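Local coordinates for protein Mn transporter subunit (Synechocystis sp. PCC 6803, PDB 3UJP) that binds manganese and probably delivers it, as the periplasmic solute-binding subunit, to an ABC-type manganese uptake transporter in a cyanobacterium, at residues 33-38 / 76-81; 82-87 / 103-108. One frame throughout, in Å; residues are numbered along the deposited sequence.

Contact 1: 33-38 / 76-81; sequences KVLTTF and VKAQDA
Leu35 and Ala81 carry the apolar part of this contact, where strand 33-36 meets the last turn of helix 72-80 and the residue just after it. Leu35 reaches the helix at two points. Its CB faces the methyl of Ala81, with CB to CB at 4.1 Å. Further out, CD2 lies against the helix backbone, 4.0 Å from Ala78 N, and also brushes the first carbon of the Lys77 side chain, CD2 to CB 4.3 Å. Leu35 continues on to Ile84 and Ile58, so it belongs to the buried layer beneath the helix.

Lys33 contributes mainly through its aliphatic chain. The chain bends twice on its way to the helix, and the second bend, chi3 -68°, sets CE 4.1 Å from Asp80 O. At the backbone end of the residue, Lys33 O sits 3.8 Å from Ala81 CB. This is packing, since no hydrogen bond crosses between the two segments.

Charges play a secondary part. Lys33 NZ and Asp80 OD2 remain 6.5 Å apart, too far for an ion pair. Asp80 instead forms a salt bridge through OD1 with Lys173 of the second subunit, while Lys33 NZ has a long, weak ion pair with Glu56. Lys33 is thus partly exposed, whereas Leu35 is buried.

The strand and helix axes come within 8.7 Å and run at 134° to each other, nearer antiparallel than parallel. Helix 72-80 connects strand 54-57 to strand 83-86, and strand 33-36 lies between those two in the parallel sheet. The helix therefore packs on the strand it passes over, the arrangement of a beta-alpha-beta crossover in a Rossmann-like alpha/beta lobe.

Contact 2: 82-87 / 103-108; sequences DLILYN and KDVPSV. With ZN (zinc ion), chain F.
Ile84 and Tyr86 each give a backbone N-H to the neighbouring strand, joining strands 83-86 and 107-109 in parallel as the two ends of a beta-alpha-beta unit through helix 95-100. Ile84 N donates to Pro106 O at 3.1 Å, with the donor tilted 35° from the carbonyl plane. Ile84 O receives a weak bond from Val108 N at 3.4 Å, supplemented by a CA-H...O contact from Ser107. Tyr86 N donates to Val108 O at 3.1 Å, almost straight at 178°, and a further backbone bond, Tyr86 with Leu110, carries the pairing on. The intervening Leu83 and Leu85 make their backbone bonds with Leu35 of strand 33-36, so successive residues serve opposite neighbours.

On the face covered by helix 136-153, Leu83 CD1 meets Pro106 CB at 3.5 Å, the two side chains crossing at about a right angle, and Leu85 lies side by side with Val108. Toward helix 95-100, Ile84 CD1 touches Val105 CG1 at 3.7 Å.

Tyr86 has CG between its backbone N and carbonyl carbon (chi1 74°). Its ring stacks with Phe95. Ser107 CB lies at the ring edge, 4.2 Å from Tyr86 CE1. An alanine here would keep the backbone bond but would probably leave Phe95 without its stacking partner and open a gap beside Ser107.

At the start of the strand the Asp82 carboxylate divides its work: OD1 accepts a weak hydrogen bond from Lys33 N, while OD2 binds a zinc ion at 2.2 Å.

How the contacts relate
Contacts 1 and 2 are built on the same parallel sheet and follow one another along the chain, since helix 72-80 runs directly into strand 83-86. Their strands are neighbours: Lys33 O to Asp82 N at 2.7 Å and Leu35 O to Leu85 N at 2.8 Å are probable hydrogen bonds. Contact 1 stacks a helix on an inner strand by van der Waals packing, with no hydrogen bond between its segments; contact 2 adds the outermost strand, 107-109, of this four-stranded sheet through a backbone ladder and buries more surface. Leu35, Ala78 and Ala81 in contact 1, Leu83, Ile84 and Leu85 in contact 2 form the buried part. The polar margins reach the second subunit, by a salt bridge at contact 1 and mainly by packing at contact 2.

Contact 1: 33-38 / 76-81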
loop_
_atom_site.group_PDB
_atom_site.type_symbol
_atom_site.label_atom_id
_atom_site.label_comp_id
_atom_site.label_asym_id
_atom_site.label_seq_id
_atom_site.Cartn_x
_atom_site.Cartn_y
_atom_site.Cartn_z
ATOM N N LYS A 33 11.188 -3.472 0.812
ATOM C CA LYS A 33 10.338 -4.176 -0.143
ATOM C C LYS A 33 10.565 -5.687 -0.094
ATOM O O LYS A 33 11.665 -6.159 -0.345
ATOM C CB LYS A 33 10.551 -3.638 -1.553
ATOM C CG LYS A 33 9.305 -2.993 -2.161
ATOM C CD LYS A 33 8.708 -3.838 -3.315
ATOM C CE LYS A 33 9.635 -3.864 -4.558
ATOM N NZ LYS A 33 9.083 -4.686 -5.683
ATOM N N VAL A 34 9.523 -6.447 0.236
ATOM C CA VAL A 34 9.670 -7.889 0.423
ATOM C C VAL A 34 8.880 -8.678 -0.615
ATOM O O VAL A 34 7.702 -8.404 -0.849
ATOM C CB VAL A 34 9.250 -8.320 1.839
ATOM C CG1 VAL A 34 9.342 -9.812 1.986
ATOM C CG2 VAL A 34 10.124 -7.657 2.851
ATOM N N LEU A 35 9.521 -9.667 -1.226
ATOM C CA LEU A 35 8.891 -10.413 -2.315
ATOM C C LEU A 35 8.689 -11.889 -1.958
ATOM O O LEU A 35 9.591 -12.529 -1.401
ATOM C CB LEU A 35 9.722 -10.292 -3.592
ATOM C CG LEU A 35 8.856 -10.172 -4.839
ATOM C CD1 LEU A 35 8.245 -8.758 -4.909
ATOM C CD2 LEU A 35 9.634 -10.515 -6.113
ATOM N N THR A 36 7.507 -12.428 -2.248
ATOM C CA THR A 36 7.280 -13.852 -2.012
ATOM C C THR A 36 6.785 -14.579 -3.249
ATOM O O THR A 36 6.087 -14.020 -4.094
ATOM C CB THR A 36 6.335 -14.151 -0.820
ATOM O OG1 THR A 36 5.145 -13.363 -0.919
ATOM C CG2 THR A 36 7.016 -13.840 0.477
ATOM N N THR A 37 7.143 -15.850 -3.317
ATOM C CA THR A 37 6.859 -16.682 -4.460
ATOM C C THR A 37 5.379 -16.763 -4.788
ATOM O O THR A 37 4.962 -16.396 -5.899
ATOM C CB THR A 37 7.455 -18.059 -4.264
ATOM O OG1 THR A 37 7.108 -18.553 -2.964
ATOM C CG2 THR A 37 8.948 -17.933 -4.343
ATOM N N PHE A 38 4.581 -17.232 -3.835
ATOM C CA PHE A 38 3.138 -17.312 -4.050
ATOM C C PHE A 38 2.287 -16.616 -3.000
ATOM O O PHE A 38 2.753 -16.300 -1.905
ATOM C CB PHE A 38 2.675 -18.755 -4.239
ATOM C CG PHE A 38 2.871 -19.633 -3.046
ATOM C CD1 PHE A 38 1.783 -20.183 -2.395
ATOM C CD2 PHE A 38 4.133 -19.936 -2.601
ATOM C CE1 PHE A 38 1.957 -20.994 -1.328
ATOM C CE2 PHE A 38 4.311 -20.746 -1.528
ATOM C CZ PHE A 38 3.224 -21.282 -0.893
ATOM N N VAL A 76 12.305 -8.138 -13.108
ATOM C CA VAL A 76 12.543 -6.735 -12.787
ATOM C C VAL A 76 12.279 -6.504 -11.297
ATOM O O VAL A 76 13.148 -5.986 -10.587
ATOM C CB VAL A 76 11.743 -5.739 -13.709
ATOM C CG1 VAL A 76 10.305 -5.534 -13.225
ATOM C CG2 VAL A 76 12.449 -4.401 -13.778
ATOM N N LYS A 77 11.095 -6.918 -10.829
ATOM C CA LYS A 77 10.718 -6.760 -9.423
ATOM C C LYS A 77 11.812 -7.301 -8.550
ATOM O O LYS A 77 12.469 -6.553 -7.863
ATOM C CB LYS A 77 9.397 -7.456 -9.101
ATOM C CG LYS A 77 8.161 -6.674 -9.561
ATOM C CD LYS A 77 6.849 -7.427 -9.268
ATOM C CE LYS A 77 6.676 -8.649 -10.189
ATOM N NZ LYS A 77 5.474 -9.504 -9.882
ATOM N N ALA A 78 12.030 -8.601 -8.615
ATOM C CA ALA A 78 13.088 -9.255 -7.842
ATOM C C ALA A 78 14.380 -8.449 -7.585
ATOM O O ALA A 78 14.847 -8.372 -6.440
ATOM C CB ALA A 78 13.426 -10.607 -8.461
ATOM N N GLN A 79 14.978 -7.877 -8.628
ATOM C CA GLN A 79 16.243 -7.154 -8.457
ATOM C C GLN A 79 16.087 -5.848 -7.666
ATOM O O GLN A 79 17.067 -5.309 -7.133
ATOM C CB GLN A 79 16.909 -6.907 -9.810
ATOM C CG GLN A 79 15.930 -6.820 -10.972
ATOM C CD GLN A 79 16.609 -7.031 -12.312
ATOM O OE1 GLN A 79 16.182 -6.489 -13.340
ATOM N NE2 GLN A 79 17.675 -7.825 -12.311
ATOM N N ASP A 80 14.838 -5.380 -7.586
ATOM C CA ASP A 80 14.445 -4.143 -6.891
ATOM C C ASP A 80 13.870 -4.329 -5.487
ATOM O O ASP A 80 13.666 -3.365 -4.758
ATOM C CB ASP A 80 13.405 -3.405 -7.718
ATOM C CG ASP A 80 14.027 -2.487 -8.719
ATOM O OD1 ASP A 80 14.877 -2.965 -9.511
ATOM O OD2 ASP A 80 13.682 -1.283 -8.693
ATOM N N ALA A 81 13.570 -5.570 -5.138
ATOM C CA ALA A 81 13.121 -5.932 -3.814
ATOM C C ALA A 81 14.313 -5.824 -2.856
ATOM O O ALA A 81 15.448 -5.853 -3.315
ATOM C CB ALA A 81 12.584 -7.342 -3.856
#

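Contact 2: 82-87 / 103-108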
loop_
_atom_site.group_PDB
_atom_site.type_symbol
_atom_site.label_atom_id
_atom_site.label_comp_id
_atom_site.label_asym_id
_atom_site.label_seq_id
_atom_site.Cartn_x
_atom_site.Cartn_y
_atom_site.Cartn_z
ATOM N N ASP A 82 14.070 -5.693 -1.546
ATOM C CA ASP A 82 15.157 -5.602 -0.549
ATOM C C ASP A 82 15.362 -6.935 0.180
ATOM O O ASP A 82 16.277 -7.079 0.999
ATOM C CB ASP A 82 14.933 -4.461 0.476
ATOM C CG ASP A 82 14.720 -3.079 -0.180
ATOM O OD1 ASP A 82 13.577 -2.792 -0.595
ATOM O OD2 ASP A 82 15.676 -2.263 -0.277
ATOM N N LEU A 83 14.496 -7.897 -0.122
ATOM C CA LEU A 83 14.553 -9.241 0.456
ATOM C C LEU A 83 13.531 -10.139 -0.224
ATOM O O LEU A 83 12.442 -9.695 -0.562
ATOM C CB LEU A 83 14.270 -9.226 1.960
ATOM C CG LEU A 83 14.039 -10.611 2.591
ATOM C CD1 LEU A 83 15.221 -11.527 2.368
ATOM C CD2 LEU A 83 13.747 -10.500 4.068
ATOM N N ILE A 84 13.881 -11.404 -0.420
ATOM C CA ILE A 84 13.017 -12.325 -1.149
ATOM C C ILE A 84 12.855 -13.606 -0.376
ATOM O O ILE A 84 13.812 -14.319 -0.099
ATOM C CB ILE A 84 13.550 -12.637 -2.561
ATOM C CG1 ILE A 84 13.389 -11.413 -3.478
ATOM C CG2 ILE A 84 12.830 -13.847 -3.136
ATOM C CD1 ILE A 84 14.425 -11.326 -4.580
ATOM N N LEU A 85 11.610 -13.885 -0.036
ATOM C CA LEU A 85 11.247 -14.936 0.889
ATOM C C LEU A 85 10.572 -16.026 0.103
ATOM O O LEU A 85 9.604 -15.759 -0.612
ATOM C CB LEU A 85 10.251 -14.372 1.898
ATOM C CG LEU A 85 10.782 -14.042 3.283
ATOM C CD1 LEU A 85 12.192 -13.555 3.162
ATOM C CD2 LEU A 85 9.889 -13.017 3.920
ATOM N N TYR A 86 11.073 -17.247 0.223
ATOM C CA TYR A 86 10.477 -18.338 -0.512
ATOM C C TYR A 86 10.339 -19.577 0.361
ATOM O O TYR A 86 10.998 -19.693 1.391
ATOM C CB TYR A 86 11.255 -18.618 -1.803
ATOM C CG TYR A 86 12.600 -19.316 -1.663
ATOM C CD1 TYR A 86 13.729 -18.630 -1.234
ATOM C CD2 TYR A 86 12.744 -20.658 -2.000
ATOM C CE1 TYR A 86 14.963 -19.260 -1.130
ATOM C CE2 TYR A 86 13.969 -21.300 -1.893
ATOM C CZ TYR A 86 15.075 -20.596 -1.458
ATOM O OH TYR A 86 16.293 -21.230 -1.348
ATOM N N ASN A 87 9.461 -20.489 -0.068
ATOM C CA ASN A 87 9.141 -21.695 0.695
ATOM C C ASN A 87 10.313 -22.667 0.776
ATOM O O ASN A 87 10.646 -23.130 1.854
ATOM C CB ASN A 87 7.880 -22.382 0.125
ATOM C CG ASN A 87 7.445 -23.599 0.927
ATOM O OD1 ASN A 87 6.334 -23.644 1.441
ATOM N ND2 ASN A 87 8.317 -24.593 1.027
ATOM N N LYS A 103 21.030 -9.522 -8.522
ATOM C CA LYS A 103 22.275 -9.238 -7.819
ATOM C C LYS A 103 22.017 -9.201 -6.337
ATOM O O LYS A 103 20.936 -9.530 -5.895
ATOM C CB LYS A 103 22.926 -7.950 -8.310
ATOM C CG LYS A 103 24.276 -7.646 -7.652
ATOM C CD LYS A 103 24.913 -6.369 -8.213
ATOM C CE LYS A 103 26.256 -6.037 -7.544
ATOM N NZ LYS A 103 26.910 -4.796 -8.065
ATOM N N ASP A 104 23.000 -8.825 -5.544
ATOM C CA ASP A 104 22.888 -9.150 -4.157
ATOM C C ASP A 104 21.520 -8.696 -3.736
ATOM O O ASP A 104 21.177 -7.540 -3.840
ATOM C CB ASP A 104 23.910 -8.339 -3.394
ATOM C CG ASP A 104 23.887 -8.630 -1.910
ATOM O OD1 ASP A 104 24.205 -9.766 -1.536
ATOM O OD2 ASP A 104 23.545 -7.738 -1.109
ATOM N N VAL A 105 20.747 -9.642 -3.239
ATOM C CA VAL A 105 19.488 -9.403 -2.590
ATOM C C VAL A 105 19.338 -10.628 -1.765
ATOM O O VAL A 105 19.616 -11.705 -2.232
ATOM C CB VAL A 105 18.400 -9.395 -3.595
ATOM C CG1 VAL A 105 17.095 -9.303 -2.921
ATOM C CG2 VAL A 105 18.596 -8.247 -4.512
ATOM N N PRO A 106 18.882 -10.497 -0.549
ATOM C CA PRO A 106 18.868 -11.642 0.355
ATOM C C PRO A 106 17.772 -12.640 0.036
ATOM O O PRO A 106 16.798 -12.291 -0.602
ATOM C CB PRO A 106 18.635 -11.000 1.708
ATOM C CG PRO A 106 19.166 -9.655 1.566
ATOM C CD PRO A 106 18.991 -9.228 0.168
ATOM N N SER A 107 17.935 -13.880 0.464
ATOM C CA SER A 107 16.838 -14.833 0.316
ATOM C C SER A 107 16.860 -15.828 1.454
ATOM O O SER A 107 17.919 -16.332 1.819
ATOM C CB SER A 107 16.959 -15.592 -1.000
ATOM O OG SER A 107 17.341 -14.713 -2.033
ATOM N N VAL A 108 15.693 -16.114 2.020
ATOM C CA VAL A 108 15.621 -17.098 3.096
ATOM C C VAL A 108 14.474 -18.055 2.836
ATOM O O VAL A 108 13.521 -17.708 2.134
ATOM C CB VAL A 108 15.481 -16.432 4.488
ATOM C CG1 VAL A 108 16.366 -15.166 4.561
ATOM C CG2 VAL A 108 14.045 -16.089 4.787
HETATM ZN ZN ZN F . 15.749 -0.731 -1.851
#